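Local coordinates for receptor-like protein kinase ANXUR1 (Arabidopsis thaliana, PDB 6FIG) that probably serves as a cell-surface receptor kinase in plant reproduction, sensing extracellular signals through an ectodomain of tandem malectin-like domains, at residues D134-K139 / I156-M161. Sequence-based numbering, arbitrary orientation.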
loop_
_atom_site.group_PDB
_atom_site.type_symbol
_atom_site.label_atom_id
_atom_site.label_comp_id
_atom_site.label_asym_id
_atom_site.label_seq_id
_atom_site.Cartn_x
_atom_site.Cartn_y
_atom_site.Cartn_z
ATOM N N ASP A 134 14.991 -11.998 13.125
ATOM C CA ASP A 134 14.039 -12.168 12.030
ATOM C C ASP A 134 12.624 -12.534 12.516
ATOM O O ASP A 134 11.732 -12.753 11.699
ATOM C CB ASP A 134 14.557 -13.156 10.963
ATOM C CG ASP A 134 14.892 -14.539 11.519
ATOM O OD1 ASP A 134 14.261 -14.975 12.504
ATOM O OD2 ASP A 134 15.795 -15.218 10.961
ATOM N N VAL A 135 12.415 -12.569 13.832
ATOM C CA VAL A 135 11.095 -12.809 14.402
ATOM C C VAL A 135 10.790 -11.753 15.461
ATOM O O VAL A 135 11.637 -11.448 16.293
ATOM C CB VAL A 135 11.015 -14.223 15.015
ATOM C CG1 VAL A 135 9.734 -14.422 15.799
ATOM C CG2 VAL A 135 11.117 -15.276 13.915
ATOM N N LEU A 136 9.582 -11.192 15.405
ATOM C CA LEU A 136 9.068 -10.332 16.455
ATOM C C LEU A 136 8.191 -11.211 17.341
ATOM O O LEU A 136 7.146 -11.691 16.898
ATOM C CB LEU A 136 8.254 -9.175 15.868
ATOM C CG LEU A 136 7.647 -8.203 16.886
ATOM C CD1 LEU A 136 8.743 -7.507 17.690
ATOM C CD2 LEU A 136 6.778 -7.163 16.192
ATOM N N SER A 137 8.618 -11.404 18.580
ATOM C CA SER A 137 7.854 -12.128 19.580
ATOM C C SER A 137 7.011 -11.204 20.441
ATOM O O SER A 137 7.565 -10.363 21.147
ATOM C CB SER A 137 8.802 -12.913 20.456
ATOM O OG SER A 137 9.466 -13.887 19.665
ATOM N N ILE A 138 5.685 -11.343 20.365
ATOM C CA ILE A 138 4.777 -10.469 21.099
ATOM C C ILE A 138 4.121 -11.331 22.160
ATOM O O ILE A 138 3.347 -12.245 21.833
ATOM C CB ILE A 138 3.683 -9.849 20.217
ATOM C CG1 ILE A 138 4.303 -9.096 19.048
ATOM C CG2 ILE A 138 2.808 -8.928 21.061
ATOM C CD1 ILE A 138 3.284 -8.688 18.011
ATOM N N LYS A 139 4.462 -11.061 23.418
ATOM C CA LYS A 139 4.061 -11.905 24.547
ATOM C C LYS A 139 3.024 -11.202 25.387
ATOM O O LYS A 139 3.267 -10.070 25.854
ATOM C CB LYS A 139 5.251 -12.262 25.425
ATOM C CG LYS A 139 4.874 -13.158 26.596
ATOM C CD LYS A 139 6.084 -13.650 27.356
ATOM C CE LYS A 139 5.706 -14.918 28.087
ATOM N NZ LYS A 139 6.692 -15.376 29.097
ATOM N N ILE A 156 -3.796 -6.704 15.830
ATOM C CA ILE A 156 -2.349 -6.460 15.834
ATOM C C ILE A 156 -1.918 -6.040 14.437
ATOM O O ILE A 156 -2.241 -6.722 13.485
ATOM C CB ILE A 156 -1.554 -7.711 16.273
ATOM C CG1 ILE A 156 -1.946 -8.131 17.690
ATOM C CG2 ILE A 156 -0.054 -7.446 16.208
ATOM C CD1 ILE A 156 -1.352 -9.453 18.138
ATOM N N GLU A 157 -1.194 -4.916 14.312
ATOM C CA GLU A 157 -0.494 -4.596 13.061
ATOM C C GLU A 157 0.999 -4.504 13.277
ATOM O O GLU A 157 1.451 -3.984 14.297
ATOM C CB GLU A 157 -0.942 -3.285 12.423
ATOM C CG GLU A 157 -2.382 -3.183 12.021
ATOM C CD GLU A 157 -2.588 -1.922 11.204
ATOM O OE1 GLU A 157 -2.910 -0.889 11.804
ATOM O OE2 GLU A 157 -2.359 -1.979 9.976
ATOM N N VAL A 158 1.742 -5.057 12.335
ATOM C CA VAL A 158 3.185 -4.900 12.240
ATOM C C VAL A 158 3.501 -4.389 10.861
ATOM O O VAL A 158 3.162 -5.024 9.880
ATOM C CB VAL A 158 3.911 -6.218 12.525
ATOM C CG1 VAL A 158 5.418 -6.020 12.399
ATOM C CG2 VAL A 158 3.552 -6.707 13.913
ATOM N N ILE A 159 4.161 -3.230 10.792
ATOM C CA ILE A 159 4.371 -2.487 9.550
ATOM C C ILE A 159 5.830 -2.052 9.520
ATOM O O ILE A 159 6.258 -1.281 10.386
ATOM C CB ILE A 159 3.479 -1.234 9.520
ATOM C CG1 ILE A 159 1.982 -1.601 9.640
ATOM C CG2 ILE A 159 3.723 -0.415 8.261
ATOM C CD1 ILE A 159 1.126 -0.486 10.182
ATOM N N GLN A 160 6.576 -2.516 8.537
ATOM C CA GLN A 160 7.943 -2.035 8.329
ATOM C C GLN A 160 7.922 -0.536 8.017
ATOM O O GLN A 160 7.092 -0.081 7.228
ATOM C CB GLN A 160 8.615 -2.779 7.181
ATOM C CG GLN A 160 10.105 -2.547 7.128
ATOM C CD GLN A 160 10.763 -3.296 6.010
ATOM O OE1 GLN A 160 10.759 -4.535 5.997
ATOM N NE2 GLN A 160 11.349 -2.559 5.075
ATOM N N MET A 161 8.812 0.245 8.637
ATOM C CA MET A 161 8.827 1.697 8.427
ATOM C C MET A 161 10.246 2.186 8.261
ATOM O O MET A 161 11.171 1.561 8.719
ATOM C CB MET A 161 8.122 2.450 9.547
ATOM C CG MET A 161 8.838 2.374 10.878
ATOM S SD MET A 161 8.065 3.348 12.140
ATOM C CE MET A 161 8.505 4.998 11.635
#
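Leu136 meets Val158, and Ile138 meets Ile156, in two purely apolar contacts between strands that face each other from different sheets. In the first, CD2 of Leu136 comes up to the forked end of Val158 at an oblique angle, 4.0 Å from Val158 CG2 and 4.2 Å from Val158 CG1, so a single methyl touches both branches. With CG anti to the backbone N (chi1 179°) and CD2 extended beyond it, nearly anti to CA, the methyl is directed at the valine. In the second, the two isoleucines lie alongside each other, pointing opposite ways, and the terminal methyl CD1 of Ile138 touches the branch methyl CG2 of Ile156 at 4.0 Å. An extended chi2 of 169° carries that CD1 outward from its own strand.

No hydrogen bond links the segments, and their CA atoms stay well apart, 9.0 Å between Leu136 CA and Val158 CA, the spacing of layers packed through side chains, as in a beta-sandwich. All four residues are buried. On the far face of 156-161, the carboxylate of Glu157 is held by salt bridges to Lys20 and Arg77 and by a hydrogen bond with the Tyr79 hydroxyl.

Within the malectin-like fold, strand 135-142 is the middle strand of a five-stranded antiparallel sheet, between 62-67 and 95-99, while strand 151-161 pairs with 73-80 in the facing layer; Leu76, Val97 and Tyr64 extend the apolar packing around the two isoleucines.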